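Local coordinates for cupin 2, conserved barrel domain protein (Novosphingobium aromaticivorans DSM 12444, PDB 3ES1) that is of unknown function but folds as a cupin-like beta barrel that pairs with a second copy of itself, at residues V50-T55 with R67-G72; I104-E109 with P144-F149; E109-L114 with L136-T141. One frame throughout, in Å; residues are numbered along the deposited sequence.

Contact 1 of 3, residues V50-T55 with R67-G72; sequences VWTTAT and RQREAG
One face of the Arg69 guanidinium lies over the peptide that joins Thr53 to Ala54, with Ala54 N 3.7 Å above the plane and set toward the rim, while the edge of the same group is turned to Thr52. Along that edge two nitrogens grip Thr52 side-on, one for each oxygen. Arg69 NE donates to Thr52 OG1 at 2.8 Å, close to the guanidinium plane, and Arg69 NH2 donates to Thr52 O at 2.9 Å, reaching the carbonyl from above its plane. Thr52 OG1 sits between its own backbone N and carbonyl carbon (chi1 66°), on the side from which the arginine comes, and it is also bonded to Gly66 O. The strand that presents these oxygens, 45-53, belongs to the large antiparallel sheet of the cupin-like barrel; Val50 and Trp51 both face Ile81 in a classic beta bulge, and the loop containing 67-72 runs along the strand. Asp62 forms a salt bridge with Arg69 NH1, and an alanine in place of Arg69 would probably leave that carboxylate without its mate and the loop without its side-chain bonds to Thr52. At the start of both segments, Arg67 NH2 stands 4.0 Å from Val50 CA, a plain van der Waals approach, with its guanidinium held by Leu49 O and by a salt bridge to Asp33.

Contact 2 of 3, residues I104-E109 with P144-F149; sequences IVLEGE and PCRIAF
Ile104 and Ala148 form an antiparallel hydrogen-bonded pair, closed by Ile104 N to Ala148 O at 2.8 Å and by Ala148 N to Ile104 O. Farther on, Leu106 N donates to Arg146 O at 2.7 Å and Glu107 N adds only a weak bond to the same oxygen, while Arg146 N returns a bond to Glu107 O. Apolar contacts lie on both faces. On one, Val105 CG1, anti to its backbone N (chi1 -172°), meets Cys145 SG at 3.8 Å; on the other, Leu106 CD1 touches Ala148 CB and lies 4.0 Å from Arg146 CD, the two side chains crossing obliquely. The charged end of Arg146 leads elsewhere, to a salt bridge with Asp85, and Leu106 also packs on Leu106 of the second subunit. Water links the strand ends: one molecule donates to both Glu107 OE2, at 2.6 Å, and Pro144 O, and another joins Glu109 N to Pro144 O. Gly108 turns past Pro144 O with a positive phi of 79°, where a beta carbon would clash with that oxygen. Leu106 and Glu107 both facing Arg146 is the mark of a classic beta bulge, set here between neighbouring antiparallel strands of a cupin-like barrel.

Contact 3 of 3, residues E109-L114 with L136-T141; sequences EIELEL and LWRNTT
Glu111 and Glu113 both reach Arg138 across the strand pair, and the salt bridges are the distinctive feature of the contact. Arg138 NH1 lies 2.9 Å from Glu111 OE1, which it meets on the anti side, and 2.7 Å from Glu113 OE1, which it meets nearly along the C-O bond. NH2 adds a bond to Glu113 OE1 from above the carboxylate plane, so one oxygen takes both nitrogens end-on. Both carboxylates stand at the guanidinium edge, their planes turned 75° and 45° from it, while Leu136 CD1 lies over one face. The Arg138 chain bends at chi3 (-65°), which places NE where it pairs with Glu91.

Backbone bonds tie Glu111 to Arg138 and Glu113 to Leu136 in both directions, the non-hydrogen-bonded pair of Leu112 and Trp137 lying between them. On that pair's face of the sheet the packing is apolar. Leu112 CD1 sits over the Trp137 six-membered ring, 3.8 Å from its centroid, a CH-pi contact, and Ile110 CG2 touches Trp137 CE3 at the same distance. Trp137 also meets the ring of Phe149.

Beyond the strands, Asn139 OD1 accepts from Thr141 N at 2.9 Å, an Asx turn, and from Thr141 OG1 at 2.7 Å. Thr141 CG2 in turn packs on Glu109 CG, and water joins Glu109 O to Thr140 N. A further water bridges Glu111 OE2 and Thr140 OG1.

The two faces of this antiparallel pairing therefore differ in chemistry: that of Leu112 and Trp137 is apolar, that of Glu111, Glu113 and Arg138 mainly charged. Because Glu111 and Glu113 share Arg138, the arginine's charge is likely to stabilise the ionised forms of these two neighbouring carboxylates, and bonds at NE, NH1 and NH2 probably hold its flat group against rotation.

In the fold
The three contacts sample one barrel at different places. Along the chain contact 1 closes before contact 2 opens, and contact 3 is nested inside the loop that contact 2 closes. Contacts 1 and 2 both reach the seven-stranded antiparallel sheet, yet their centres lie 22 Å apart, on opposite sides of the chain's centre. Contact 3 belongs to the smaller three-stranded sheet; its centre is 11 Å from that of contact 2 and 27 Å from that of contact 1. Contacts 2 and 3 share Glu109 and touch directly, Cys145 against Ile110, so the two sheets meet there. Residues of all three contacts pack on the second subunit, so they lie at or near the dimer interface.

Contact 1 of 3, residues V50-T55 with R67-G72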
loop_
_atom_site.group_PDB
_atom_site.type_symbol
_atom_site.label_atom_id
_atom_site.label_comp_id
_atom_site.label_asym_id
_atom_site.label_seq_id
_atom_site.Cartn_x
_atom_site.Cartn_y
_atom_site.Cartn_z
ATOM N N VAL A 50 -9.740 -3.002 -4.404
ATOM C CA VAL A 50 -9.286 -4.212 -3.746
ATOM C C VAL A 50 -9.867 -4.364 -2.339
ATOM O O VAL A 50 -10.356 -5.418 -1.998
ATOM C CB VAL A 50 -7.741 -4.296 -3.779
ATOM C CG1 VAL A 50 -7.253 -5.424 -2.914
ATOM C CG2 VAL A 50 -7.310 -4.524 -5.282
ATOM N N TRP A 51 -9.809 -3.290 -1.567
ATOM C CA TRP A 51 -10.301 -3.256 -0.184
ATOM C C TRP A 51 -10.538 -1.823 0.265
ATOM O O TRP A 51 -9.960 -0.871 -0.284
ATOM C CB TRP A 51 -9.290 -3.952 0.784
ATOM C CG TRP A 51 -9.902 -4.454 2.086
ATOM C CD1 TRP A 51 -9.893 -3.826 3.280
ATOM C CD2 TRP A 51 -10.674 -5.648 2.274
ATOM N NE1 TRP A 51 -10.596 -4.538 4.211
ATOM C CE2 TRP A 51 -11.079 -5.675 3.625
ATOM C CE3 TRP A 51 -11.070 -6.693 1.430
ATOM C CZ2 TRP A 51 -11.864 -6.714 4.148
ATOM C CZ3 TRP A 51 -11.801 -7.705 1.935
ATOM C CH2 TRP A 51 -12.209 -7.718 3.285
ATOM N N THR A 52 -11.369 -1.730 1.290
ATOM C CA THR A 52 -11.655 -0.502 2.036
ATOM C C THR A 52 -11.881 -0.805 3.493
ATOM O O THR A 52 -12.335 -1.892 3.849
ATOM C CB THR A 52 -12.921 0.199 1.541
ATOM O OG1 THR A 52 -14.069 -0.608 1.811
ATOM C CG2 THR A 52 -12.818 0.496 0.043
ATOM N N THR A 53 -11.591 0.162 4.345
ATOM C CA THR A 53 -12.023 0.105 5.760
ATOM C C THR A 53 -12.874 1.336 6.027
ATOM O O THR A 53 -12.586 2.419 5.491
ATOM C CB THR A 53 -10.787 0.024 6.709
ATOM O OG1 THR A 53 -10.048 1.242 6.659
ATOM C CG2 THR A 53 -9.891 -1.126 6.299
ATOM N N ALA A 54 -13.938 1.173 6.813
ATOM C CA ALA A 54 -14.906 2.263 7.014
ATOM C C ALA A 54 -14.253 3.364 7.833
ATOM O O ALA A 54 -14.568 4.528 7.674
ATOM C CB ALA A 54 -16.218 1.762 7.692
ATOM N N THR A 55 -13.308 2.957 8.677
ATOM C CA THR A 55 -12.587 3.860 9.574
ATOM C C THR A 55 -11.097 3.562 9.553
ATOM O O THR A 55 -10.668 2.469 9.136
ATOM C CB THR A 55 -13.064 3.710 11.030
ATOM O OG1 THR A 55 -12.792 2.387 11.499
ATOM C CG2 THR A 55 -14.606 3.979 11.142
ATOM N N ARG A 67 -14.513 -4.604 -0.739
ATOM C CA ARG A 67 -14.742 -4.299 -2.143
ATOM C C ARG A 67 -16.240 -4.010 -2.351
ATOM O O ARG A 67 -16.645 -3.415 -3.327
ATOM C CB ARG A 67 -14.248 -5.471 -3.013
ATOM C CG ARG A 67 -14.555 -5.398 -4.419
ATOM C CD ARG A 67 -13.970 -6.625 -5.155
ATOM N NE ARG A 67 -12.566 -6.483 -5.515
ATOM C CZ ARG A 67 -11.728 -7.490 -5.779
ATOM N NH1 ARG A 67 -12.137 -8.743 -5.755
ATOM N NH2 ARG A 67 -10.466 -7.245 -6.082
ATOM N N GLN A 68 -17.038 -4.371 -1.359
ATOM C CA GLN A 68 -18.485 -4.294 -1.476
ATOM C C GLN A 68 -19.084 -3.473 -0.363
ATOM O O GLN A 68 -20.211 -3.704 0.041
ATOM C CB GLN A 68 -19.112 -5.695 -1.430
ATOM C CG GLN A 68 -18.610 -6.668 -2.471
ATOM C CD GLN A 68 -18.966 -6.251 -3.895
ATOM O OE1 GLN A 68 -19.942 -5.515 -4.125
ATOM N NE2 GLN A 68 -18.191 -6.733 -4.862
ATOM N N ARG A 69 -18.323 -2.557 0.178
ATOM C CA ARG A 69 -18.780 -1.737 1.286
ATOM C C ARG A 69 -19.582 -0.549 0.787
ATOM O O ARG A 69 -19.179 0.154 -0.148
ATOM C CB ARG A 69 -17.559 -1.281 2.100
ATOM C CG ARG A 69 -17.837 -0.456 3.310
ATOM C CD ARG A 69 -16.532 0.029 3.973
ATOM N NE ARG A 69 -15.530 -1.003 4.189
ATOM C CZ ARG A 69 -15.585 -1.881 5.176
ATOM N NH1 ARG A 69 -16.645 -1.885 5.983
ATOM N NH2 ARG A 69 -14.615 -2.764 5.360
ATOM N N GLU A 70 -20.732 -0.353 1.419
ATOM C CA GLU A 70 -21.567 0.833 1.201
ATOM C C GLU A 70 -20.769 2.096 1.437
ATOM O O GLU A 70 -19.921 2.184 2.315
ATOM C CB GLU A 70 -22.794 0.826 2.124
ATOM N N ALA A 71 -21.089 3.089 0.638
ATOM C CA ALA A 71 -20.467 4.413 0.747
ATOM C C ALA A 71 -20.726 5.037 2.113
ATOM O O ALA A 71 -21.854 5.003 2.606
ATOM C CB ALA A 71 -20.995 5.339 -0.380
ATOM N N GLY A 72 -19.655 5.571 2.708
ATOM C CA GLY A 72 -19.697 6.253 4.009
ATOM C C GLY A 72 -20.001 7.739 3.921
ATOM O O GLY A 72 -20.446 8.257 2.876
#

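Contact 2 of 3, residues I104-E109 with P144-F149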
loop_
_atom_site.group_PDB
_atom_site.type_symbol
_atom_site.label_atom_id
_atom_site.label_comp_id
_atom_site.label_asym_id
_atom_site.label_seq_id
_atom_site.Cartn_x
_atom_site.Cartn_y
_atom_site.Cartn_z
ATOM N N ILE A 104 2.430 2.649 -5.399
ATOM C CA ILE A 104 3.525 1.751 -5.792
ATOM C C ILE A 104 3.417 1.386 -7.244
ATOM O O ILE A 104 2.407 0.807 -7.700
ATOM C CB ILE A 104 3.619 0.461 -4.885
ATOM C CG1 ILE A 104 3.635 0.851 -3.377
ATOM C CG2 ILE A 104 4.909 -0.308 -5.159
ATOM C CD1 ILE A 104 2.258 0.830 -2.713
ATOM N N VAL A 105 4.462 1.715 -7.977
ATOM C CA VAL A 105 4.456 1.451 -9.428
ATOM C C VAL A 105 4.783 -0.033 -9.674
ATOM O O VAL A 105 5.934 -0.473 -9.477
ATOM C CB VAL A 105 5.383 2.418 -10.232
ATOM C CG1 VAL A 105 5.184 2.227 -11.734
ATOM C CG2 VAL A 105 5.160 3.896 -9.854
ATOM N N LEU A 106 3.799 -0.796 -10.170
ATOM C CA LEU A 106 3.985 -2.243 -10.269
ATOM C C LEU A 106 4.605 -2.636 -11.596
ATOM O O LEU A 106 5.379 -3.609 -11.728
ATOM C CB LEU A 106 2.648 -3.001 -10.062
ATOM C CG LEU A 106 1.858 -2.736 -8.735
ATOM C CD1 LEU A 106 0.730 -3.737 -8.586
ATOM C CD2 LEU A 106 2.748 -2.741 -7.518
ATOM N N GLU A 107 4.206 -1.880 -12.590
ATOM C CA GLU A 107 4.547 -2.146 -14.002
ATOM C C GLU A 107 4.538 -0.845 -14.790
ATOM O O GLU A 107 3.623 -0.049 -14.681
ATOM C CB GLU A 107 3.533 -3.110 -14.619
ATOM C CG GLU A 107 3.523 -3.154 -16.111
ATOM C CD GLU A 107 4.729 -3.845 -16.754
ATOM O OE1 GLU A 107 5.456 -4.604 -16.058
ATOM O OE2 GLU A 107 4.933 -3.618 -17.981
ATOM N N GLY A 108 5.569 -0.651 -15.602
ATOM C CA GLY A 108 5.704 0.548 -16.389
ATOM C C GLY A 108 6.230 1.712 -15.571
ATOM O O GLY A 108 6.782 1.544 -14.502
ATOM N N GLU A 109 6.074 2.893 -16.143
ATOM C CA GLU A 109 6.385 4.125 -15.460
ATOM C C GLU A 109 5.387 5.205 -15.757
ATOM O O GLU A 109 4.644 5.178 -16.745
ATOM C CB GLU A 109 7.795 4.601 -15.739
ATOM C CG GLU A 109 8.134 4.874 -17.168
ATOM C CD GLU A 109 9.630 5.127 -17.329
ATOM O OE1 GLU A 109 10.448 4.346 -16.798
ATOM O OE2 GLU A 109 9.991 6.120 -17.948
ATOM N N PRO A 144 0.953 0.333 -20.978
ATOM C CA PRO A 144 0.220 0.698 -19.762
ATOM C C PRO A 144 1.143 0.713 -18.520
ATOM O O PRO A 144 2.197 0.109 -18.500
ATOM C CB PRO A 144 -0.879 -0.397 -19.640
ATOM C CG PRO A 144 -0.320 -1.598 -20.434
ATOM C CD PRO A 144 0.448 -0.920 -21.572
ATOM N N CYS A 145 0.736 1.496 -17.546
ATOM C CA CYS A 145 1.394 1.562 -16.260
ATOM C C CYS A 145 0.409 1.213 -15.147
ATOM O O CYS A 145 -0.661 1.830 -15.030
ATOM C CB CYS A 145 1.903 2.994 -16.023
ATOM S SG CYS A 145 2.683 3.205 -14.420
ATOM N N ARG A 146 0.765 0.216 -14.362
ATOM C CA ARG A 146 -0.051 -0.236 -13.226
ATOM C C ARG A 146 0.505 0.299 -11.926
ATOM O O ARG A 146 1.675 0.134 -11.610
ATOM C CB ARG A 146 -0.132 -1.756 -13.154
ATOM C CG ARG A 146 -0.903 -2.246 -11.926
ATOM C CD ARG A 146 -1.267 -3.725 -12.006
ATOM N NE ARG A 146 -2.324 -3.915 -12.988
ATOM C CZ ARG A 146 -2.800 -5.093 -13.399
ATOM N NH1 ARG A 146 -2.343 -6.257 -12.924
ATOM N NH2 ARG A 146 -3.745 -5.095 -14.314
ATOM N N ILE A 147 -0.380 0.939 -11.170
ATOM C CA ILE A 147 -0.030 1.478 -9.863
ATOM C C ILE A 147 -1.024 0.992 -8.807
ATOM O O ILE A 147 -2.216 0.983 -9.016
ATOM C CB ILE A 147 0.006 3.064 -9.853
ATOM C CG1 ILE A 147 0.887 3.619 -10.985
ATOM C CG2 ILE A 147 0.533 3.579 -8.494
ATOM C CD1 ILE A 147 0.752 5.144 -11.243
ATOM N N ALA A 148 -0.478 0.525 -7.695
ATOM C CA ALA A 148 -1.294 0.204 -6.504
ATOM C C ALA A 148 -1.311 1.430 -5.619
ATOM O O ALA A 148 -0.236 1.962 -5.227
ATOM C CB ALA A 148 -0.675 -1.001 -5.721
ATOM N N PHE A 149 -2.520 1.862 -5.286
ATOM C CA PHE A 149 -2.724 3.023 -4.441
ATOM C C PHE A 149 -3.427 2.665 -3.146
ATOM O O PHE A 149 -4.499 2.045 -3.130
ATOM C CB PHE A 149 -3.593 4.079 -5.137
ATOM C CG PHE A 149 -2.920 4.808 -6.241
ATOM C CD1 PHE A 149 -1.905 5.707 -5.981
ATOM C CD2 PHE A 149 -3.317 4.618 -7.543
ATOM C CE1 PHE A 149 -1.279 6.398 -7.022
ATOM C CE2 PHE A 149 -2.705 5.336 -8.599
ATOM C CZ PHE A 149 -1.695 6.210 -8.343
HETATM O O HOH W 1 3.148 -2.314 -19.402
HETATM O O HOH W 2 4.572 2.356 -18.875
#

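Contact 3 of 3, residues E109-L114 with L136-T141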
loop_
_atom_site.group_PDB
_atom_site.type_symbol
_atom_site.label_atom_id
_atom_site.label_comp_id
_atom_site.label_asym_id
_atom_site.label_seq_id
_atom_site.Cartn_x
_atom_site.Cartn_y
_atom_site.Cartn_z
ATOM N N GLU A 109 6.074 2.893 -16.143
ATOM C CA GLU A 109 6.385 4.125 -15.460
ATOM C C GLU A 109 5.387 5.205 -15.757
ATOM O O GLU A 109 4.644 5.178 -16.745
ATOM C CB GLU A 109 7.795 4.601 -15.739
ATOM C CG GLU A 109 8.134 4.874 -17.168
ATOM C CD GLU A 109 9.630 5.127 -17.329
ATOM O OE1 GLU A 109 10.448 4.346 -16.798
ATOM O OE2 GLU A 109 9.991 6.120 -17.948
ATOM N N ILE A 110 5.412 6.158 -14.850
ATOM C CA ILE A 110 4.396 7.210 -14.738
ATOM C C ILE A 110 4.992 8.604 -14.458
ATOM O O ILE A 110 5.988 8.762 -13.750
ATOM C CB ILE A 110 3.359 6.880 -13.624
ATOM C CG1 ILE A 110 2.035 7.590 -13.918
ATOM C CG2 ILE A 110 3.874 7.310 -12.249
ATOM C CD1 ILE A 110 1.252 7.022 -15.165
ATOM N N GLU A 111 4.353 9.602 -15.059
ATOM C CA GLU A 111 4.662 11.015 -14.815
ATOM C C GLU A 111 3.693 11.575 -13.782
ATOM O O GLU A 111 2.482 11.606 -13.982
ATOM C CB GLU A 111 4.507 11.812 -16.108
ATOM C CG GLU A 111 4.840 13.310 -15.952
ATOM C CD GLU A 111 5.171 13.919 -17.264
ATOM O OE1 GLU A 111 4.222 14.335 -17.969
ATOM O OE2 GLU A 111 6.376 13.934 -17.594
ATOM N N LEU A 112 4.248 12.017 -12.675
ATOM C CA LEU A 112 3.464 12.705 -11.654
ATOM C C LEU A 112 3.630 14.188 -11.830
ATOM O O LEU A 112 4.737 14.719 -11.707
ATOM C CB LEU A 112 3.920 12.293 -10.268
ATOM C CG LEU A 112 3.398 13.015 -9.028
ATOM C CD1 LEU A 112 1.855 12.957 -8.957
ATOM C CD2 LEU A 112 3.978 12.427 -7.806
ATOM N N GLU A 113 2.502 14.851 -12.041
ATOM C CA GLU A 113 2.463 16.316 -12.153
ATOM C C GLU A 113 1.705 16.928 -10.982
ATOM O O GLU A 113 0.576 16.512 -10.663
ATOM C CB GLU A 113 1.824 16.753 -13.471
ATOM C CG GLU A 113 1.831 18.263 -13.652
ATOM C CD GLU A 113 1.321 18.737 -15.004
ATOM O OE1 GLU A 113 1.455 17.983 -16.011
ATOM O OE2 GLU A 113 0.827 19.906 -15.052
ATOM N N LEU A 114 2.342 17.935 -10.383
ATOM C CA LEU A 114 1.790 18.671 -9.245
ATOM C C LEU A 114 1.377 20.064 -9.694
ATOM O O LEU A 114 0.889 20.215 -10.794
ATOM C CB LEU A 114 2.783 18.726 -8.102
ATOM C CG LEU A 114 3.316 17.358 -7.629
ATOM C CD1 LEU A 114 4.243 17.535 -6.461
ATOM C CD2 LEU A 114 2.233 16.415 -7.208
ATOM N N LEU A 136 -1.906 15.198 -10.891
ATOM C CA LEU A 136 -2.436 14.262 -11.903
ATOM C C LEU A 136 -1.360 13.225 -12.241
ATOM O O LEU A 136 -0.159 13.431 -12.003
ATOM C CB LEU A 136 -2.906 15.023 -13.186
ATOM C CG LEU A 136 -1.909 15.760 -14.100
ATOM C CD1 LEU A 136 -1.092 14.776 -15.002
ATOM C CD2 LEU A 136 -2.624 16.765 -14.961
ATOM N N TRP A 137 -1.809 12.116 -12.785
ATOM C CA TRP A 137 -0.932 11.060 -13.307
ATOM C C TRP A 137 -1.026 11.014 -14.842
ATOM O O TRP A 137 -2.117 11.008 -15.393
ATOM C CB TRP A 137 -1.322 9.687 -12.750
ATOM C CG TRP A 137 -1.363 9.613 -11.264
ATOM C CD1 TRP A 137 -2.461 9.759 -10.485
ATOM C CD2 TRP A 137 -0.251 9.475 -10.368
ATOM N NE1 TRP A 137 -2.136 9.686 -9.151
ATOM C CE2 TRP A 137 -0.783 9.525 -9.040
ATOM C CE3 TRP A 137 1.128 9.327 -10.539
ATOM C CZ2 TRP A 137 0.005 9.393 -7.919
ATOM C CZ3 TRP A 137 1.906 9.189 -9.419
ATOM C CH2 TRP A 137 1.345 9.225 -8.120
ATOM N N ARG A 138 0.126 10.974 -15.481
ATOM C CA ARG A 138 0.239 10.963 -16.954
ATOM C C ARG A 138 1.166 9.876 -17.431
ATOM O O ARG A 138 2.281 9.756 -16.966
ATOM C CB ARG A 138 0.713 12.330 -17.499
ATOM C CG ARG A 138 0.764 12.405 -19.044
ATOM C CD ARG A 138 1.256 13.757 -19.526
ATOM N NE ARG A 138 0.320 14.819 -19.165
ATOM C CZ ARG A 138 0.557 15.752 -18.260
ATOM N NH1 ARG A 138 1.710 15.787 -17.622
ATOM N NH2 ARG A 138 -0.362 16.668 -18.030
ATOM N N ASN A 139 0.650 9.046 -18.336
ATOM C CA ASN A 139 1.438 8.003 -18.996
ATOM C C ASN A 139 1.887 8.518 -20.335
ATOM O O ASN A 139 1.082 8.663 -21.249
ATOM C CB ASN A 139 0.614 6.734 -19.183
ATOM C CG ASN A 139 1.427 5.550 -19.655
ATOM O OD1 ASN A 139 2.527 5.680 -20.182
ATOM N ND2 ASN A 139 0.880 4.367 -19.452
ATOM N N THR A 140 3.178 8.833 -20.420
ATOM C CA THR A 140 3.743 9.430 -21.618
ATOM C C THR A 140 4.491 8.339 -22.398
ATOM O O THR A 140 5.209 8.615 -23.354
ATOM C CB THR A 140 4.711 10.559 -21.246
ATOM O OG1 THR A 140 5.807 9.975 -20.559
ATOM C CG2 THR A 140 4.039 11.584 -20.350
ATOM N N THR A 141 4.322 7.104 -21.959
ATOM C CA THR A 141 4.897 5.930 -22.632
ATOM C C THR A 141 3.903 5.233 -23.579
ATOM O O THR A 141 2.750 5.625 -23.686
ATOM C CB THR A 141 5.438 4.834 -21.644
ATOM O OG1 THR A 141 4.363 4.003 -21.169
ATOM C CG2 THR A 141 6.180 5.456 -20.425
HETATM O O HOH W 3 4.793 7.693 -18.203
HETATM O O HOH W 2 4.572 2.356 -18.875
HETATM O O HOH W 4 7.415 11.631 -18.812
#